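Local coordinates for protein xylulose kinase (Bifidobacterium adolescentis ATCC 15703, PDB 3I8B) that probably catalyses the ATP-dependent phosphorylation of D-xylulose to D-xylulose 5-phosphate, as a member of the FGGY family of carbohydrate kinases, at residues A104-L109 against D121-G126; G126-V131 against Y308-A313; Y142-V147 against D215-V220; V150-P155 against L221-G226; F193-D198 against A318-H323. All blocks are in the same frame, centred on the assembly; numbering follows the deposited sequence.

How the contacts relate
Contacts 1 to 4 gather round a helical bundle in the N-terminal FGGY domain, while contacts 2 and 5 join that domain to the C-terminal one. Contact 1 (helices 99-110 and 122-134) comes first along the chain and shares G126 with contact 2, their centres about 10 Å apart. Contacts 3 and 4 share helices 143-153 and 214-225, centres also about 10 Å apart; their segments alternate along the chain, and contact 5 likewise crosses contacts 2, 3 and 4. W130 packs on L144 and L216, so contact 2 touches contact 3. Contact 5, centres about 20 Å apart from contact 3, lies closer to the chain's centre, near the predicted proton acceptor D274.

Contact 1: residues A104-L109 against D121-G126; sequences ALIEKL and DPIARG
I106 and E107 of helix 99-110 meet I123 and G126 on the first turns of helix 122-134 in a close helix-helix crossing through a glycine, within the helical part of the N-terminal FGGY domain. The two short axes run nearly perpendicular, at 97°, and come within 7.5 Å of each other. G126 makes that approach possible: its CA lies 3.5 Å from I106 O in a C-H...O contact, and a CB on this residue would run straight into that same oxygen. Beside the glycine, the side chains of I106 and I123 cross at about a right angle. With I106 CG2 anti to the backbone N and CG1 beside it (chi1 -71°), the CG2 branch is the one that touches, resting 4.0 Å from I123 CG2 and also against I123 O. E107 behaves differently: its extended chain lies alongside I123, pointing the same way, with CG 3.5 Å from I123 CD1, so the aliphatic part of a surface glutamate covers the isoleucine tip. No hydrogen bond spans the two segments. Polar ties come from nearby instead, R125 NE bonding to G110 O at the end of helix 99-110, and R125 NH1 to P119 O. The start of helix 122-134 is capped by D121, whose OD2 takes the A124 N-H from above the carboxylate plane at an N...O distance of 3.2 Å.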
# COMPACT_ATOMS: atom_id res chain seq x y z
N ALA A 104 -9.94 -17.01 9.71
CA ALA A 104 -10.52 -18.24 9.19
C ALA A 104 -9.86 -18.71 7.88
O ALA A 104 -9.64 -19.91 7.68
CB ALA A 104 -12.03 -18.06 8.99
N LEU A 105 -9.53 -17.77 6.99
CA LEU A 105 -8.86 -18.11 5.74
C LEU A 105 -7.55 -18.83 6.00
O LEU A 105 -7.20 -19.79 5.31
CB LEU A 105 -8.58 -16.85 4.90
CG LEU A 105 -9.78 -16.25 4.19
CD1 LEU A 105 -9.48 -14.83 3.72
CD2 LEU A 105 -10.17 -17.14 3.03
N ILE A 106 -6.82 -18.35 7.00
CA ILE A 106 -5.55 -18.97 7.37
C ILE A 106 -5.77 -20.41 7.87
O ILE A 106 -5.10 -21.34 7.41
CB ILE A 106 -4.80 -18.13 8.44
CG1 ILE A 106 -4.27 -16.83 7.82
CG2 ILE A 106 -3.65 -18.94 9.05
CD1 ILE A 106 -3.98 -15.76 8.83
N GLU A 107 -6.72 -20.58 8.79
CA GLU A 107 -7.03 -21.91 9.32
C GLU A 107 -7.51 -22.84 8.20
O GLU A 107 -7.15 -24.02 8.15
CB GLU A 107 -8.08 -21.81 10.43
CG GLU A 107 -7.56 -21.19 11.73
CD GLU A 107 -8.58 -21.23 12.88
OE1 GLU A 107 -9.76 -21.57 12.66
OE2 GLU A 107 -8.20 -20.90 14.02
N LYS A 108 -8.31 -22.29 7.28
CA LYS A 108 -8.87 -23.10 6.19
C LYS A 108 -7.80 -23.65 5.24
O LYS A 108 -7.84 -24.84 4.87
CB LYS A 108 -9.92 -22.31 5.41
CG LYS A 108 -10.60 -23.11 4.31
CD LYS A 108 -11.61 -24.10 4.89
CE LYS A 108 -12.33 -24.85 3.76
NZ LYS A 108 -13.32 -25.83 4.28
N LEU A 109 -6.85 -22.80 4.84
CA LEU A 109 -5.74 -23.24 3.99
C LEU A 109 -4.71 -24.10 4.73
O LEU A 109 -4.04 -24.94 4.11
CB LEU A 109 -5.01 -22.07 3.32
CG LEU A 109 -5.10 -21.82 1.80
CD1 LEU A 109 -3.85 -21.05 1.30
CD2 LEU A 109 -5.26 -23.11 1.01
N ASP A 121 2.37 -26.92 12.88
CA ASP A 121 1.31 -26.04 13.35
C ASP A 121 0.44 -25.60 12.17
O ASP A 121 0.95 -25.05 11.19
CB ASP A 121 1.90 -24.83 14.07
CG ASP A 121 0.84 -23.84 14.50
OD1 ASP A 121 -0.21 -24.28 15.03
OD2 ASP A 121 1.05 -22.62 14.33
N PRO A 122 -0.88 -25.84 12.26
CA PRO A 122 -1.81 -25.55 11.16
C PRO A 122 -1.84 -24.05 10.81
O PRO A 122 -2.01 -23.69 9.65
CB PRO A 122 -3.18 -25.99 11.71
CG PRO A 122 -2.90 -26.74 12.98
CD PRO A 122 -1.57 -26.30 13.48
N ILE A 123 -1.68 -23.19 11.81
CA ILE A 123 -1.68 -21.75 11.58
C ILE A 123 -0.43 -21.29 10.81
O ILE A 123 -0.53 -20.60 9.80
CB ILE A 123 -1.83 -20.95 12.89
CG1 ILE A 123 -3.02 -21.46 13.72
CG2 ILE A 123 -1.98 -19.45 12.60
CD1 ILE A 123 -4.38 -21.16 13.12
N ALA A 124 0.74 -21.70 11.29
CA ALA A 124 1.99 -21.38 10.61
C ALA A 124 1.93 -21.92 9.19
O ALA A 124 2.45 -21.31 8.25
CB ALA A 124 3.18 -21.98 11.35
N ARG A 125 1.31 -23.09 9.05
CA ARG A 125 1.24 -23.77 7.77
C ARG A 125 0.29 -23.04 6.81
O ARG A 125 0.57 -22.91 5.62
CB ARG A 125 0.82 -25.23 7.96
CG ARG A 125 0.75 -26.03 6.68
CD ARG A 125 0.66 -27.52 6.95
NE ARG A 125 -0.61 -27.93 7.56
CZ ARG A 125 -0.71 -28.48 8.77
NH1 ARG A 125 0.38 -28.69 9.49
NH2 ARG A 125 -1.90 -28.83 9.25
N GLY A 126 -0.83 -22.55 7.35
CA GLY A 126 -1.78 -21.81 6.55
C GLY A 126 -1.17 -20.51 6.09
O GLY A 126 -1.31 -20.13 4.93

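Contact 2: residues G126-V131 against Y308-A313; sequences GKQRWV and YDLTGA
V131 has CG1 anti to its backbone N (chi1 171°) and CG2 beside that N, which presents both methyls to the 308-313 loop. CG2 presses against D309 O at 3.3 Å and also faces G312 CA, while CG1 lies 3.9 Å from Y308 CB and touches L310 CD2. The tyrosine ring comes in edge-on: V131 O sits in the ring plane, 3.3 Å from Y308 CD1. One turn back on the helix, the backbone of Q128 passes close to L310, its CA 3.9 Å from L310 O, and the extended chain of K127 brings CD to within 3.8 Å of T311 O. An alanine at V131 would keep CB but lose both methyls, and would probably open a gap between the helix and the loop, with L310 CD2 and Y308 CB left short of a partner. The loop holds its own shape: D309 OD2 accepts from A313 N and V314 N, and G312 takes a positive phi that suits glycine. G312 N closes on D309 O at 2.7 Å. This is a type I beta turn from D309 to G312, lying in the C-terminal FGGY domain and packed on helix 122-134 of the N-terminal one.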
# COMPACT_ATOMS: atom_id res chain seq x y z
N GLY A 126 -0.83 -22.55 7.35
CA GLY A 126 -1.78 -21.81 6.55
C GLY A 126 -1.17 -20.51 6.09
O GLY A 126 -1.31 -20.13 4.93
N LYS A 127 -0.48 -19.81 6.99
CA LYS A 127 0.19 -18.57 6.63
C LYS A 127 1.16 -18.82 5.48
O LYS A 127 1.16 -18.09 4.51
CB LYS A 127 0.92 -17.94 7.82
CG LYS A 127 -0.01 -17.36 8.87
CD LYS A 127 0.78 -16.71 10.01
CE LYS A 127 -0.16 -16.07 11.03
NZ LYS A 127 0.45 -16.06 12.39
N GLN A 128 1.97 -19.87 5.59
CA GLN A 128 2.96 -20.18 4.57
C GLN A 128 2.33 -20.51 3.22
O GLN A 128 2.87 -20.14 2.17
CB GLN A 128 3.84 -21.35 5.04
CG GLN A 128 4.62 -22.03 3.93
CD GLN A 128 5.59 -23.05 4.47
OE1 GLN A 128 6.29 -22.80 5.46
NE2 GLN A 128 5.65 -24.22 3.83
N ARG A 129 1.21 -21.22 3.25
CA ARG A 129 0.51 -21.58 2.02
C ARG A 129 -0.10 -20.36 1.31
O ARG A 129 -0.16 -20.31 0.07
CB ARG A 129 -0.56 -22.64 2.30
CG ARG A 129 0.00 -24.06 2.46
CD ARG A 129 -1.04 -25.02 3.08
NE ARG A 129 -0.53 -26.38 3.17
CZ ARG A 129 -1.12 -27.37 3.83
NH1 ARG A 129 -2.27 -27.16 4.46
NH2 ARG A 129 -0.57 -28.58 3.84
N TRP A 130 -0.55 -19.39 2.10
CA TRP A 130 -1.06 -18.13 1.53
C TRP A 130 0.06 -17.34 0.87
O TRP A 130 -0.08 -16.86 -0.26
CB TRP A 130 -1.76 -17.28 2.60
CG TRP A 130 -3.18 -17.68 2.82
CD1 TRP A 130 -3.69 -18.39 3.89
CD2 TRP A 130 -4.28 -17.43 1.94
NE1 TRP A 130 -5.04 -18.59 3.71
CE2 TRP A 130 -5.43 -18.01 2.53
CE3 TRP A 130 -4.41 -16.77 0.72
CZ2 TRP A 130 -6.69 -17.95 1.93
CZ3 TRP A 130 -5.67 -16.71 0.12
CH2 TRP A 130 -6.79 -17.30 0.72
N VAL A 131 1.17 -17.20 1.58
CA VAL A 131 2.33 -16.49 1.04
C VAL A 131 2.79 -17.09 -0.30
O VAL A 131 2.98 -16.37 -1.29
CB VAL A 131 3.47 -16.42 2.09
CG1 VAL A 131 4.78 -15.89 1.48
CG2 VAL A 131 3.03 -15.55 3.25
N TYR A 308 8.89 -13.68 -0.72
CA TYR A 308 8.03 -14.59 0.05
C TYR A 308 8.42 -14.66 1.53
O TYR A 308 9.27 -15.45 1.91
CB TYR A 308 8.08 -15.99 -0.57
CG TYR A 308 7.53 -16.08 -1.97
CD1 TYR A 308 6.16 -16.13 -2.19
CD2 TYR A 308 8.37 -16.12 -3.08
CE1 TYR A 308 5.64 -16.20 -3.46
CE2 TYR A 308 7.86 -16.20 -4.37
CZ TYR A 308 6.49 -16.24 -4.55
OH TYR A 308 5.95 -16.32 -5.81
N ASP A 309 7.80 -13.82 2.36
CA ASP A 309 7.98 -13.93 3.80
C ASP A 309 7.03 -14.98 4.38
O ASP A 309 5.89 -14.68 4.70
CB ASP A 309 7.76 -12.57 4.47
CG ASP A 309 7.78 -12.65 5.99
OD1 ASP A 309 8.18 -13.71 6.52
OD2 ASP A 309 7.38 -11.66 6.64
N LEU A 310 7.51 -16.22 4.50
CA LEU A 310 6.69 -17.36 4.94
C LEU A 310 6.06 -17.11 6.30
O LEU A 310 5.11 -17.80 6.71
CB LEU A 310 7.51 -18.65 4.96
CG LEU A 310 8.16 -19.00 3.63
CD1 LEU A 310 8.86 -20.36 3.69
CD2 LEU A 310 7.13 -18.96 2.50
N THR A 311 6.60 -16.12 6.98
CA THR A 311 6.13 -15.66 8.28
C THR A 311 4.81 -14.89 8.20
O THR A 311 4.03 -14.86 9.15
CB THR A 311 7.22 -14.76 8.87
OG1 THR A 311 7.92 -15.45 9.90
CG2 THR A 311 6.66 -13.46 9.37
N GLY A 312 4.57 -14.23 7.06
CA GLY A 312 3.35 -13.48 6.85
C GLY A 312 3.38 -12.09 7.45
O GLY A 312 2.33 -11.49 7.69
N ALA A 313 4.58 -11.56 7.69
CA ALA A 313 4.73 -10.18 8.13
C ALA A 313 4.81 -9.26 6.91
O ALA A 313 4.02 -8.32 6.75
CB ALA A 313 5.98 -10.02 8.99

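Contact 3: residues Y142-V147 against D215-V220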
# COMPACT_ATOMS: atom_id res chain seq x y z
N TYR A 142 -7.23 -7.06 3.34
CA TYR A 142 -7.28 -7.63 2.01
C TYR A 142 -8.67 -7.92 1.45
O TYR A 142 -9.59 -8.31 2.17
CB TYR A 142 -6.39 -8.87 1.92
CG TYR A 142 -4.96 -8.59 2.32
CD1 TYR A 142 -4.45 -7.30 2.32
CD2 TYR A 142 -4.11 -9.63 2.70
CE1 TYR A 142 -3.13 -7.04 2.69
CE2 TYR A 142 -2.81 -9.39 3.06
CZ TYR A 142 -2.32 -8.10 3.05
OH TYR A 142 -1.01 -7.88 3.41
N THR A 143 -8.80 -7.71 0.13
CA THR A 143 -10.08 -7.74 -0.55
C THR A 143 -10.84 -9.05 -0.33
O THR A 143 -12.03 -9.04 -0.06
CB THR A 143 -9.90 -7.51 -2.08
OG1 THR A 143 -8.92 -6.49 -2.31
CG2 THR A 143 -11.24 -7.12 -2.72
N LEU A 144 -10.15 -10.17 -0.49
CA LEU A 144 -10.79 -11.47 -0.31
C LEU A 144 -11.49 -11.57 1.05
O LEU A 144 -12.56 -12.17 1.16
CB LEU A 144 -9.79 -12.62 -0.45
CG LEU A 144 -10.39 -14.03 -0.42
CD1 LEU A 144 -11.40 -14.23 -1.57
CD2 LEU A 144 -9.29 -15.08 -0.50
N THR A 145 -10.90 -10.98 2.08
CA THR A 145 -11.49 -11.07 3.42
C THR A 145 -12.81 -10.32 3.49
O THR A 145 -13.73 -10.75 4.19
CB THR A 145 -10.54 -10.60 4.54
OG1 THR A 145 -10.53 -9.17 4.60
CG2 THR A 145 -9.12 -11.12 4.28
N LYS A 146 -12.91 -9.23 2.72
CA LYS A 146 -14.14 -8.44 2.66
C LYS A 146 -15.25 -9.24 1.98
O LYS A 146 -16.40 -9.26 2.44
CB LYS A 146 -13.92 -7.14 1.88
CG LYS A 146 -12.75 -6.29 2.35
CD LYS A 146 -12.78 -6.03 3.86
CE LYS A 146 -11.81 -4.91 4.22
NZ LYS A 146 -11.67 -4.75 5.69
N VAL A 147 -14.90 -9.90 0.88
CA VAL A 147 -15.85 -10.71 0.15
C VAL A 147 -16.33 -11.85 1.04
O VAL A 147 -17.52 -12.12 1.10
CB VAL A 147 -15.26 -11.28 -1.15
CG1 VAL A 147 -16.29 -12.18 -1.86
CG2 VAL A 147 -14.79 -10.14 -2.06
N ASP A 215 -10.49 -20.15 -7.34
CA ASP A 215 -10.77 -21.16 -6.31
C ASP A 215 -10.76 -20.57 -4.89
O ASP A 215 -11.47 -21.05 -4.00
CB ASP A 215 -9.78 -22.33 -6.40
CG ASP A 215 -8.33 -21.89 -6.29
OD1 ASP A 215 -7.92 -20.93 -6.98
OD2 ASP A 215 -7.57 -22.53 -5.52
N LEU A 216 -9.93 -19.56 -4.66
CA LEU A 216 -9.86 -18.92 -3.35
C LEU A 216 -11.10 -18.05 -3.15
O LEU A 216 -11.55 -17.84 -2.02
CB LEU A 216 -8.57 -18.12 -3.18
CG LEU A 216 -7.32 -19.00 -3.33
CD1 LEU A 216 -6.04 -18.15 -3.33
CD2 LEU A 216 -7.27 -20.04 -2.23
N ILE A 217 -11.65 -17.54 -4.25
CA ILE A 217 -12.92 -16.82 -4.18
C ILE A 217 -14.07 -17.79 -3.87
O ILE A 217 -14.83 -17.58 -2.94
CB ILE A 217 -13.21 -16.01 -5.47
CG1 ILE A 217 -12.15 -14.91 -5.66
CG2 ILE A 217 -14.61 -15.42 -5.41
CD1 ILE A 217 -12.22 -14.18 -7.01
N ALA A 218 -14.18 -18.87 -4.65
CA ALA A 218 -15.16 -19.92 -4.37
C ALA A 218 -15.08 -20.32 -2.90
O ALA A 218 -16.10 -20.57 -2.26
CB ALA A 218 -14.91 -21.15 -5.27
N MSE A 219 -13.87 -20.39 -2.38
CA MSE A 219 -13.66 -20.86 -1.02
C MSE A 219 -14.45 -20.03 -0.01
O MSE A 219 -14.97 -20.57 0.97
CB MSE A 219 -12.17 -20.84 -0.68
CG MSE A 219 -11.85 -20.86 0.81
SE MSE A 219 -9.91 -20.80 1.11
CE MSE A 219 -9.39 -22.49 0.25
N VAL A 220 -14.55 -18.72 -0.25
CA VAL A 220 -15.28 -17.86 0.68
C VAL A 220 -16.77 -17.73 0.36
O VAL A 220 -17.56 -17.37 1.23
CB VAL A 220 -14.62 -16.46 0.83
CG1 VAL A 220 -13.13 -16.61 1.08
CG2 VAL A 220 -14.89 -15.58 -0.41
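Along 215-220, L216 is the first residue to meet 142-147, and it does so with its backbone as much as its side chain: L216 O lies 3.6 Å from L144 CD1. Its CB touches the other branch of the same leucine, CD2, and the two side chains cross at about a right angle. I217 follows, offering CA and CG1 to L144, with CG1 4.2 Å from L144 CD1. V220 completes the row and is the residue that both leucine and valine of the partner helix share. Its CG1 stands beside the backbone N (chi1 -49°), leaving CG2 in the crowded position between N and the carbonyl carbon, where it lies 3.9 Å from L144 CD1 and 4.0 Å from V147 CG1. L144 has CG anti to the backbone N (chi1 -174°), directed at the partner helix, and its methyls lie among L216, I217 and V220. The contact is wholly apolar between side chains, and all five touching residues are buried. The short axes run at 32° to each other, 9.7 Å apart at their closest. At the head of helix 143-153, T143 OG1 bonds to the backbone O of H75, a predicted substrate-binding residue whose side chain is about 9 Å from that of L144. Other helices close around the pair: W130 of helix 122-134 covers L144 and L216, L105 of helix 99-110 lies on V220, and A234 of helix 227-236 backs I217.

Contact 4: residues V150-P155 against L221-G226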
# COMPACT_ATOMS: atom_id res chain seq x y z
N VAL A 150 -18.83 -10.53 3.52
CA VAL A 150 -20.12 -10.31 2.89
C VAL A 150 -20.86 -11.63 2.70
O VAL A 150 -22.08 -11.70 2.87
CB VAL A 150 -19.99 -9.59 1.53
CG1 VAL A 150 -21.35 -9.48 0.85
CG2 VAL A 150 -19.37 -8.20 1.72
N ALA A 151 -20.13 -12.69 2.35
CA ALA A 151 -20.77 -14.00 2.20
C ALA A 151 -21.31 -14.47 3.55
O ALA A 151 -22.38 -15.07 3.62
CB ALA A 151 -19.80 -15.02 1.64
N GLU A 152 -20.58 -14.19 4.61
CA GLU A 152 -20.97 -14.66 5.93
C GLU A 152 -22.12 -13.83 6.52
O GLU A 152 -23.04 -14.37 7.13
CB GLU A 152 -19.77 -14.68 6.88
CG GLU A 152 -20.08 -15.13 8.31
CD GLU A 152 -20.60 -16.56 8.40
OE1 GLU A 152 -21.27 -16.89 9.41
OE2 GLU A 152 -20.35 -17.35 7.46
N ASN A 153 -22.08 -12.51 6.30
CA ASN A 153 -23.02 -11.63 6.97
C ASN A 153 -24.16 -11.13 6.12
O ASN A 153 -25.20 -10.73 6.66
CB ASN A 153 -22.26 -10.44 7.57
CG ASN A 153 -21.35 -10.87 8.71
OD1 ASN A 153 -21.80 -11.03 9.84
ND2 ASN A 153 -20.07 -11.06 8.41
N GLU A 154 -23.97 -11.12 4.80
CA GLU A 154 -24.96 -10.59 3.86
C GLU A 154 -25.10 -11.50 2.63
O GLU A 154 -24.77 -11.09 1.51
CB GLU A 154 -24.58 -9.17 3.40
CG GLU A 154 -24.27 -8.19 4.51
CD GLU A 154 -24.08 -6.76 4.00
OE1 GLU A 154 -23.92 -6.56 2.78
OE2 GLU A 154 -24.07 -5.82 4.83
N PRO A 155 -25.58 -12.74 2.85
CA PRO A 155 -25.69 -13.72 1.76
C PRO A 155 -26.47 -13.23 0.53
O PRO A 155 -26.07 -13.57 -0.59
CB PRO A 155 -26.41 -14.91 2.41
CG PRO A 155 -26.16 -14.76 3.89
CD PRO A 155 -25.95 -13.30 4.16
N LEU A 221 -17.14 -18.00 -0.89
CA LEU A 221 -18.54 -17.98 -1.31
C LEU A 221 -19.31 -19.21 -0.81
O LEU A 221 -20.54 -19.20 -0.73
CB LEU A 221 -18.64 -17.90 -2.84
CG LEU A 221 -18.17 -16.59 -3.48
CD1 LEU A 221 -18.29 -16.61 -5.00
CD2 LEU A 221 -18.91 -15.37 -2.88
N GLU A 222 -18.56 -20.26 -0.50
CA GLU A 222 -19.15 -21.54 -0.11
C GLU A 222 -20.12 -21.38 1.06
O GLU A 222 -21.16 -22.04 1.09
CB GLU A 222 -18.04 -22.53 0.25
CG GLU A 222 -18.47 -23.96 0.53
CD GLU A 222 -17.32 -24.93 0.28
OE1 GLU A 222 -16.90 -25.09 -0.89
OE2 GLU A 222 -16.82 -25.51 1.25
N ALA A 223 -19.77 -20.50 1.99
CA ALA A 223 -20.58 -20.26 3.18
C ALA A 223 -22.00 -19.85 2.83
O ALA A 223 -22.95 -20.22 3.53
CB ALA A 223 -19.94 -19.20 4.07
N ALA A 224 -22.16 -19.07 1.77
CA ALA A 224 -23.48 -18.60 1.39
C ALA A 224 -24.18 -19.50 0.36
O ALA A 224 -25.41 -19.56 0.33
CB ALA A 224 -23.42 -17.13 0.88
N GLU A 225 -23.41 -20.22 -0.45
CA GLU A 225 -23.97 -20.81 -1.67
C GLU A 225 -23.89 -22.35 -1.80
O GLU A 225 -24.58 -22.92 -2.64
CB GLU A 225 -23.32 -20.17 -2.91
CG GLU A 225 -23.36 -18.63 -2.94
CD GLU A 225 -22.83 -18.03 -4.25
OE1 GLU A 225 -23.06 -18.60 -5.33
OE2 GLU A 225 -22.21 -16.95 -4.20
N GLY A 226 -23.05 -23.00 -1.01
CA GLY A 226 -22.76 -24.41 -1.26
C GLY A 226 -21.57 -24.51 -2.20
O GLY A 226 -21.31 -23.56 -2.95
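The carboxylate of E152 is the flat side-chain group that touches here, and it meets A223 through one oxygen, OE2, 3.9 Å from A223 CB. CG is anti to the backbone N (chi1 179°), and the chain then bends at chi2, so that a side chain which sets out away from helix 214-225 comes back towards it. The peptide carbonyl of A151 also takes part, its O 3.6 Å from A224 CB. Four residues on from A151 stands P155, which has no N-H to give that oxygen the usual helical bond. The proline ring joins the same alanine from its CB, 4.0 Å from A224 CB, so this methyl meets both a carbonyl oxygen and a ring carbon of the partner segment. A151 CB lies 4.3 Å from A224 CB and also near L221 CA. V158 of helix 155-158 adds to the apolar patch, touching A151, L221 and A224. Near its end, helix 214-225 is kinked, and E222 O accepts from both E225 N and G226 N. With no hydrogen bond between the segments and mostly methyl-sized groups facing each other, these helix ends are joined by shape and van der Waals packing; E152, at the exposed margin, adds a contact but no bond.

Contact 5: residues F193-D198 against A318-H323; sequences FTDRSD and ADCTGH
S197 and A318 form the tight part of this interdomain contact: S197 CB lies 3.1 Å from A318 O, and S197 CA makes a C-H...O contact with the same oxygen. Next to them C320 SG approaches S197 OG at 3.4 Å. That hydroxyl donates to D195 OD1 on its syn lone pair, while S197 N reaches the same oxygen from above the carboxylate plane and D198 N bonds to OD2, so D195 caps the short helix. The S197 side chain is about 8 Å from that of D274, predicted as proton acceptor. R196 carries the polar grip. Its chain bends at chi3 (72°), which places NE; the guanidinium then meets H323 O with its edge, giving it NH1, at 3.0 Å on a lone pair, and NH2, at 3.2 Å from above the carbonyl plane. D319 N also bonds to H323 O. G322 C lies over one guanidinium face and A318 CB over the opposite one. The looser side is bridged by water: water 1 accepts from R196 NH1 at 2.8 Å and from G322 N, and donates to D319 O. D319 OD1, 4.2 Å from R196 NH1 and beyond a salt bridge, takes T321 N, closing an Asx turn, and from the opposite face H323 N. A leucine in place of R196 would probably take both guanidinium bonds from H323 O and leave water 1 without its arginine donor. R196 also makes a cation-pi contact with Y324; two N-H groups on one carbonyl, on a loop shaped by the D319 bonds, are consistent with a directional tie between the domains.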
# COMPACT_ATOMS: atom_id res chain seq x y z
N PHE A 193 -10.55 -2.77 -15.92
CA PHE A 193 -9.15 -3.12 -16.00
C PHE A 193 -8.44 -2.71 -14.70
O PHE A 193 -8.94 -1.89 -13.91
CB PHE A 193 -8.49 -2.46 -17.22
CG PHE A 193 -8.45 -0.96 -17.14
CD1 PHE A 193 -7.47 -0.32 -16.41
CD2 PHE A 193 -9.40 -0.19 -17.79
CE1 PHE A 193 -7.42 1.06 -16.33
CE2 PHE A 193 -9.38 1.18 -17.71
CZ PHE A 193 -8.39 1.82 -16.98
N THR A 194 -7.29 -3.33 -14.46
CA THR A 194 -6.48 -2.96 -13.31
C THR A 194 -4.99 -3.09 -13.65
O THR A 194 -4.65 -3.29 -14.81
CB THR A 194 -6.87 -3.81 -12.10
OG1 THR A 194 -6.28 -3.25 -10.92
CG2 THR A 194 -6.40 -5.25 -12.26
N ASP A 195 -4.11 -2.95 -12.66
CA ASP A 195 -2.69 -3.23 -12.89
C ASP A 195 -2.18 -4.30 -11.91
O ASP A 195 -2.92 -4.75 -11.04
CB ASP A 195 -1.84 -1.95 -12.75
CG ASP A 195 -1.41 -1.68 -11.32
OD1 ASP A 195 -0.21 -1.39 -11.11
OD2 ASP A 195 -2.27 -1.74 -10.40
N ARG A 196 -0.92 -4.68 -12.06
CA ARG A 196 -0.32 -5.68 -11.18
C ARG A 196 -0.25 -5.24 -9.71
O ARG A 196 -0.39 -6.06 -8.81
CB ARG A 196 1.08 -6.06 -11.65
CG ARG A 196 1.12 -6.84 -12.96
CD ARG A 196 2.55 -6.92 -13.48
NE ARG A 196 3.40 -7.82 -12.69
CZ ARG A 196 4.29 -7.42 -11.78
NH1 ARG A 196 4.46 -6.13 -11.51
NH2 ARG A 196 5.02 -8.32 -11.13
N SER A 197 -0.04 -3.95 -9.46
CA SER A 197 0.18 -3.54 -8.07
C SER A 197 -1.11 -3.63 -7.23
O SER A 197 -1.09 -4.17 -6.11
CB SER A 197 0.83 -2.16 -7.99
OG SER A 197 -0.02 -1.15 -8.50
N ASP A 198 -2.22 -3.14 -7.76
CA ASP A 198 -3.48 -3.23 -7.02
C ASP A 198 -4.03 -4.65 -6.95
O ASP A 198 -4.52 -5.07 -5.90
CB ASP A 198 -4.54 -2.27 -7.56
CG ASP A 198 -4.96 -1.21 -6.54
OD1 ASP A 198 -4.72 -1.40 -5.32
OD2 ASP A 198 -5.54 -0.19 -6.96
N ALA A 318 3.10 -6.35 -5.87
CA ALA A 318 3.83 -5.97 -7.07
C ALA A 318 3.95 -4.45 -7.13
O ALA A 318 3.12 -3.74 -6.57
CB ALA A 318 3.13 -6.50 -8.31
N ASP A 319 4.97 -3.96 -7.82
CA ASP A 319 5.14 -2.52 -7.98
C ASP A 319 4.55 -2.10 -9.33
O ASP A 319 3.85 -2.89 -9.97
CB ASP A 319 6.62 -2.13 -7.89
CG ASP A 319 7.34 -2.25 -9.23
OD1 ASP A 319 6.92 -3.05 -10.09
OD2 ASP A 319 8.34 -1.53 -9.42
N CYS A 320 4.85 -0.87 -9.76
CA CYS A 320 4.30 -0.35 -11.02
C CYS A 320 5.29 -0.30 -12.18
O CYS A 320 5.11 0.47 -13.13
CB CYS A 320 3.70 1.05 -10.81
SG CYS A 320 2.18 1.05 -9.82
N THR A 321 6.33 -1.13 -12.12
CA THR A 321 7.31 -1.16 -13.21
C THR A 321 7.52 -2.57 -13.74
O THR A 321 8.51 -2.85 -14.43
CB THR A 321 8.66 -0.57 -12.77
OG1 THR A 321 9.28 -1.45 -11.83
CG2 THR A 321 8.47 0.78 -12.15
N GLY A 322 6.58 -3.45 -13.43
CA GLY A 322 6.69 -4.84 -13.82
C GLY A 322 7.46 -5.66 -12.80
O GLY A 322 7.80 -6.81 -13.05
N HIS A 323 7.75 -5.06 -11.65
CA HIS A 323 8.54 -5.76 -10.65
C HIS A 323 7.79 -5.99 -9.34
O HIS A 323 6.57 -6.16 -9.34
CB HIS A 323 9.86 -5.02 -10.42
CG HIS A 323 10.70 -4.94 -11.66
ND1 HIS A 323 10.75 -3.81 -12.45
CD2 HIS A 323 11.49 -5.86 -12.25
CE1 HIS A 323 11.55 -4.04 -13.48
NE2 HIS A 323 12.01 -5.28 -13.38
O HOH W 1 3.68 -3.61 -12.52
O HOH W 2 1.02 -3.02 -4.65